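Local coordinates for protein PvdO (Pseudomonas aeruginosa, PDB 5HHA) that takes part in chromophore maturation in the periplasm, binds calcium and belongs to the formylglycine-generating enzyme family, whose oxidase activity it may share, at residues K34-K37 / D38-E41; K135-A138 / A139-S142. One frame throughout, in Å; residues are numbered along the deposited sequence.

Overall arrangement
Contact 1 is a disulfide-closed turn between strands 32-33 and 42-52, and contact 2 is two successive turns of helix 131-145; their centres lie about 13 Å apart, on the same side of the chain's centre. They touch directly. Pro40 CG of contact 1 sits 3.3 Å from Tyr137 OH of contact 2, Pro40 CD packs against Leu141 CD1 at 3.8 Å, and Cys39 SG reaches Leu141 CD2 at 3.9 Å. The loop of 34-41 thus rests its buried residues on the face of the helix that carries Tyr137 and Leu141. Both contacts lie away from the calcium site formed by Asn186, Thr187, Gly189, Asp192 and Tyr194.

Contact 1. Residues K34-K37 / D38-E41; sequences KDCK and DCPE
The backbone of Cys36-Cys39 folds into a type I beta turn, closed by Cys39 N donating to Cys36 O at 3.1 Å; the chain then runs back past its own start, bringing the CA atoms of Lys34 and Glu41 to 4.9 Å. The disulfide ties the two ends of the turn, Cys36 SG to Cys39 SG at 2.0 Å with a chi3 of 101°. Cys36 holds its sulfur between backbone N and carbonyl carbon, which carries it across to Cys39. Lys34 lays its CG and CD against Glu41 CG, with Lys34 CG 3.5 Å from that carbon. A bend at chi3 (60°) then turns the end of the chain so that Lys34 NZ meets Lys37 O, 2.9 Å away and tilted 31° from the carbonyl plane. A water accepts from Lys34 NZ and donates to Glu41 OE2, bridging two groups whose charged atoms do not meet. A second water accepts from Asp35 N and donates to Pro40 O. Outside the turn, Asp35 OD2 binds Arg284 and Tyr149, and Glu41 OE1 forms a salt bridge with Arg81. This is a CxxC beta turn locked by its own disulfide, linking strand 32-33 to its antiparallel partner 42-52.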
ATOM      1  N   LYS A  34      18.263  -4.031  -0.623  1.00 15.66           N
ATOM      2  CA  LYS A  34      17.959  -3.694   0.765  1.00 16.91           C
ATOM      3  C   LYS A  34      19.104  -2.847   1.290  1.00 15.74           C
ATOM      4  O   LYS A  34      20.268  -3.143   1.009  1.00 19.49           O
ATOM      5  CB  LYS A  34      17.872  -4.961   1.632  1.00 24.49           C
ATOM      6  CG  LYS A  34      16.698  -5.864   1.353  1.00 24.16           C
ATOM      7  CD  LYS A  34      16.883  -7.216   2.063  1.00 27.19           C
ATOM      8  CE  LYS A  34      16.999  -7.087   3.564  1.00 24.93           C
ATOM      9  NZ  LYS A  34      17.173  -8.457   4.186  1.00 28.48           N
ATOM     10  N   ASP A  35      18.805  -1.832   2.084  1.00 14.07           N
ATOM     11  CA  ASP A  35      19.853  -1.020   2.687  1.00 15.83           C
ATOM     12  C   ASP A  35      20.391  -1.590   3.992  1.00 20.62           C
ATOM     13  O   ASP A  35      21.405  -1.105   4.502  1.00 22.78           O
ATOM     14  CB  ASP A  35      19.371   0.411   2.910  1.00 16.11           C
ATOM     15  CG  ASP A  35      19.186   1.167   1.628  1.00 18.97           C
ATOM     16  OD1 ASP A  35      19.999   0.973   0.702  1.00 20.80           O
ATOM     17  OD2 ASP A  35      18.237   1.973   1.522  1.00 18.12           O
ATOM     18  N   CYS A  36      19.746  -2.616   4.528  1.00 17.25           N
ATOM     19  CA  CYS A  36      20.227  -3.243   5.749  1.00 17.60           C
ATOM     20  C   CYS A  36      19.473  -4.547   5.935  1.00 19.29           C
ATOM     21  O   CYS A  36      18.472  -4.798   5.251  1.00 18.61           O
ATOM     22  CB  CYS A  36      20.049  -2.308   6.947  1.00 19.03           C
ATOM     23  SG  CYS A  36      18.399  -2.325   7.716  1.00 19.56           S
ATOM     24  N   LYS A  37      19.926  -5.402   6.849  1.00 18.60           N
ATOM     25  CA  LYS A  37      19.367  -6.749   6.945  1.00 17.66           C
ATOM     26  C   LYS A  37      17.888  -6.725   7.350  1.00 17.08           C
ATOM     27  O   LYS A  37      17.107  -7.546   6.886  1.00 22.09           O
ATOM     28  CB  LYS A  37      20.183  -7.614   7.920  1.00 28.24           C
ATOM     29  CG  LYS A  37      21.602  -7.910   7.426  1.00 33.03           C
ATOM     30  CD  LYS A  37      22.390  -8.769   8.407  1.00 42.40           C
ATOM     31  CE  LYS A  37      23.780  -9.112   7.874  1.00 43.43           C
ATOM     32  NZ  LYS A  37      24.682  -7.916   7.785  1.00 43.33           N
ATOM     33  N   ASP A  38      17.555  -5.790   8.230  1.00 20.37           N
ATOM     34  CA  ASP A  38      16.222  -5.618   8.809  1.00 23.16           C
ATOM     35  C   ASP A  38      15.359  -4.695   7.983  1.00 18.78           C
ATOM     36  O   ASP A  38      14.202  -4.471   8.322  1.00 18.04           O
ATOM     37  CB  ASP A  38      16.356  -4.966  10.200  1.00 24.80           C
ATOM     38  CG  ASP A  38      16.655  -5.963  11.292  1.00 32.31           C
ATOM     39  OD1 ASP A  38      16.157  -7.109  11.223  1.00 39.10           O
ATOM     40  OD2 ASP A  38      17.374  -5.584  12.237  1.00 38.44           O
ATOM     41  N   CYS A  39      15.932  -4.120   6.929  1.00 15.71           N
ATOM     42  CA  CYS A  39      15.256  -3.100   6.135  1.00 13.90           C
ATOM     43  C   CYS A  39      14.368  -3.738   5.080  1.00 12.66           C
ATOM     44  O   CYS A  39      14.661  -4.852   4.615  1.00 13.18           O
ATOM     45  CB  CYS A  39      16.279  -2.232   5.412  1.00 15.20           C
ATOM     46  SG  CYS A  39      17.268  -1.165   6.487  1.00 20.50           S
ATOM     47  N   PRO A  40      13.294  -3.027   4.682  1.00 11.63           N
ATOM     48  CA  PRO A  40      12.414  -3.612   3.663  1.00 12.34           C
ATOM     49  C   PRO A  40      13.101  -3.799   2.320  1.00 10.68           C
ATOM     50  O   PRO A  40      13.938  -2.989   1.946  1.00 12.44           O
ATOM     51  CB  PRO A  40      11.284  -2.590   3.553  1.00 10.93           C
ATOM     52  CG  PRO A  40      11.299  -1.822   4.831  1.00 14.12           C
ATOM     53  CD  PRO A  40      12.748  -1.782   5.238  1.00 12.95           C
ATOM     54  N   GLU A  41      12.744  -4.848   1.606  1.00 10.63           N
ATOM     55  CA  GLU A  41      13.228  -5.038   0.244  1.00 11.30           C
ATOM     56  C   GLU A  41      12.592  -4.018  -0.689  1.00 11.74           C
ATOM     57  O   GLU A  41      11.355  -3.926  -0.773  1.00 10.97           O
ATOM     58  CB  GLU A  41      12.921  -6.447  -0.219  1.00 11.39           C
ATOM     59  CG  GLU A  41      13.701  -7.493   0.604  1.00 14.30           C
ATOM     60  CD  GLU A  41      13.331  -8.927   0.296  1.00 19.77           C
ATOM     61  OE1 GLU A  41      12.666  -9.200  -0.712  1.00 16.51           O
ATOM     62  OE2 GLU A  41      13.706  -9.823   1.083  1.00 19.83           O
TER
HETATM   63  O   HOH W   1      14.416  -9.437   3.706  1.00 22.50           O
HETATM   64  O   HOH W   2      15.975  -1.215   2.476  1.00 15.00           O

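Contact 2. Residues K135-A138 / A139-S142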
ATOM      1  N   LYS A 135       5.151   7.552   9.438  1.00 11.07           N
ATOM      2  CA  LYS A 135       6.139   8.610   9.274  1.00 11.25           C
ATOM      3  C   LYS A 135       7.315   8.389  10.220  1.00 12.24           C
ATOM      4  O   LYS A 135       8.478   8.584   9.826  1.00 12.99           O
ATOM      5  CB  LYS A 135       5.506   9.986   9.507  1.00 13.31           C
ATOM      6  CG  LYS A 135       4.452  10.336   8.450  1.00 15.08           C
ATOM      7  CD  LYS A 135       3.768  11.662   8.702  1.00 21.42           C
ATOM      8  CE  LYS A 135       4.743  12.817   8.593  1.00 32.17           C
ATOM      9  NZ  LYS A 135       5.131  13.061   7.179  1.00 41.00           N
ATOM     10  N   ASN A 136       7.038   7.994  11.461  1.00 12.03           N
ATOM     11  CA  ASN A 136       8.116   7.738  12.422  1.00 11.55           C
ATOM     12  C   ASN A 136       9.010   6.594  12.006  1.00 12.60           C
ATOM     13  O   ASN A 136      10.240   6.688  12.143  1.00 13.48           O
ATOM     14  CB  ASN A 136       7.558   7.477  13.811  1.00 13.66           C
ATOM     15  CG  ASN A 136       6.972   8.700  14.449  1.00 16.64           C
ATOM     16  OD1 ASN A 136       7.256   9.821  14.049  1.00 17.32           O
ATOM     17  ND2 ASN A 136       6.157   8.492  15.467  1.00 19.35           N
ATOM     18  N   TYR A 137       8.428   5.520  11.482  1.00 12.83           N
ATOM     19  CA  TYR A 137       9.194   4.390  10.994  1.00 13.29           C
ATOM     20  C   TYR A 137      10.107   4.857   9.860  1.00 12.90           C
ATOM     21  O   TYR A 137      11.278   4.510   9.814  1.00 13.89           O
ATOM     22  CB  TYR A 137       8.255   3.270  10.499  1.00 10.49           C
ATOM     23  CG  TYR A 137       8.977   2.111   9.845  1.00 12.48           C
ATOM     24  CD1 TYR A 137       9.615   1.153  10.618  1.00 12.78           C
ATOM     25  CD2 TYR A 137       9.049   1.980   8.459  1.00 11.54           C
ATOM     26  CE1 TYR A 137      10.298   0.115  10.042  1.00 12.86           C
ATOM     27  CE2 TYR A 137       9.721   0.952   7.871  1.00 12.61           C
ATOM     28  CZ  TYR A 137      10.347   0.022   8.664  1.00 11.67           C
ATOM     29  OH  TYR A 137      11.008  -0.984   8.034  1.00 13.10           O
ATOM     30  N   ALA A 138       9.564   5.634   8.925  1.00 12.77           N
ATOM     31  CA  ALA A 138      10.362   6.104   7.786  1.00 12.90           C
ATOM     32  C   ALA A 138      11.492   7.040   8.252  1.00 12.91           C
ATOM     33  O   ALA A 138      12.589   6.994   7.679  1.00 14.15           O
ATOM     34  CB  ALA A 138       9.482   6.780   6.765  1.00 12.10           C
ATOM     35  N   ALA A 139      11.250   7.844   9.274  1.00 11.97           N
ATOM     36  CA  ALA A 139      12.304   8.697   9.842  1.00 13.68           C
ATOM     37  C   ALA A 139      13.409   7.867  10.480  1.00 14.41           C
ATOM     38  O   ALA A 139      14.608   8.144  10.289  1.00 15.16           O
ATOM     39  CB  ALA A 139      11.731   9.639  10.844  1.00 14.76           C
ATOM     40  N   TRP A 140      13.033   6.826  11.206  1.00 14.59           N
ATOM     41  CA  TRP A 140      14.011   5.936  11.787  1.00 15.40           C
ATOM     42  C   TRP A 140      14.842   5.241  10.696  1.00 15.52           C
ATOM     43  O   TRP A 140      16.069   5.160  10.787  1.00 16.08           O
ATOM     44  CB  TRP A 140      13.293   4.913  12.663  1.00 15.38           C
ATOM     45  CG  TRP A 140      14.201   3.863  13.175  1.00 16.59           C
ATOM     46  CD1 TRP A 140      15.099   3.975  14.202  1.00 16.29           C
ATOM     47  CD2 TRP A 140      14.317   2.533  12.682  1.00 14.45           C
ATOM     48  NE1 TRP A 140      15.758   2.794  14.370  1.00 18.98           N
ATOM     49  CE2 TRP A 140      15.308   1.892  13.444  1.00 15.31           C
ATOM     50  CE3 TRP A 140      13.676   1.810  11.669  1.00 15.02           C
ATOM     51  CZ2 TRP A 140      15.659   0.565  13.231  1.00 16.78           C
ATOM     52  CZ3 TRP A 140      14.023   0.525  11.454  1.00 15.83           C
ATOM     53  CH2 TRP A 140      15.004  -0.106  12.235  1.00 18.17           C
ATOM     54  N   LEU A 141      14.190   4.717   9.657  1.00 15.01           N
ATOM     55  CA  LEU A 141      14.899   4.085   8.546  1.00 15.37           C
ATOM     56  C   LEU A 141      15.855   5.047   7.871  1.00 15.54           C
ATOM     57  O   LEU A 141      16.969   4.675   7.494  1.00 15.28           O
ATOM     58  CB  LEU A 141      13.933   3.559   7.465  1.00 18.69           C
ATOM     59  CG  LEU A 141      13.314   2.161   7.543  1.00 19.11           C
ATOM     60  CD1 LEU A 141      12.659   1.854   6.196  1.00 15.45           C
ATOM     61  CD2 LEU A 141      14.336   1.095   7.862  1.00 19.71           C
ATOM     62  N   SER A 142      15.407   6.269   7.708  1.00 11.97           N
ATOM     63  CA  SER A 142      16.232   7.276   7.051  1.00 13.05           C
ATOM     64  C   SER A 142      17.486   7.537   7.879  1.00 14.00           C
ATOM     65  O   SER A 142      18.599   7.601   7.350  1.00 16.19           O
ATOM     66  CB  SER A 142      15.463   8.570   6.889  1.00 11.99           C
ATOM     67  OG  SER A 142      14.357   8.411   6.004  1.00 12.91           O
TER
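Two consecutive turns in the middle of alpha-helix 131-145 make this contact, with Tyr137 and Leu141 meeting one turn apart on its buried side. Backbone bonds of the i to i+4 kind run through it, among them Leu141 N to Tyr137 O at 2.9 Å with an N-H...O angle of 168°. Tyr137 has CG anti to its own N (chi1 174°), which swings the ring along the helix toward the following turn. Leu141 lies over one face of that ring: its CG is 4.2 Å from the centroid, a CH-pi contact, while Leu141 CD1 comes to 3.5 Å from Tyr137 CE2. Trp140 meets the ring obliquely, the planes inclined at 41° and Trp140 CZ3 4.0 Å from Tyr137 CE1. Both rings also meet Tyr92 of helix 86-96 edge-to-face, so the aromatic pair joins the two helices. On another side of the helix, Ala138 O takes two donors from Ser142, OG at 2.8 Å and N at 2.9 Å, arriving from opposite faces of its carbonyl plane. Ser142 OG is also bonded to Tyr149 N, which connects the helix to strand 149-150. Taken together, this is an alpha-helix whose aromatic and aliphatic face, Tyr137 and Leu141, packs inward against Pro40 of the 34-41 loop, while Lys135 lies on the exposed side.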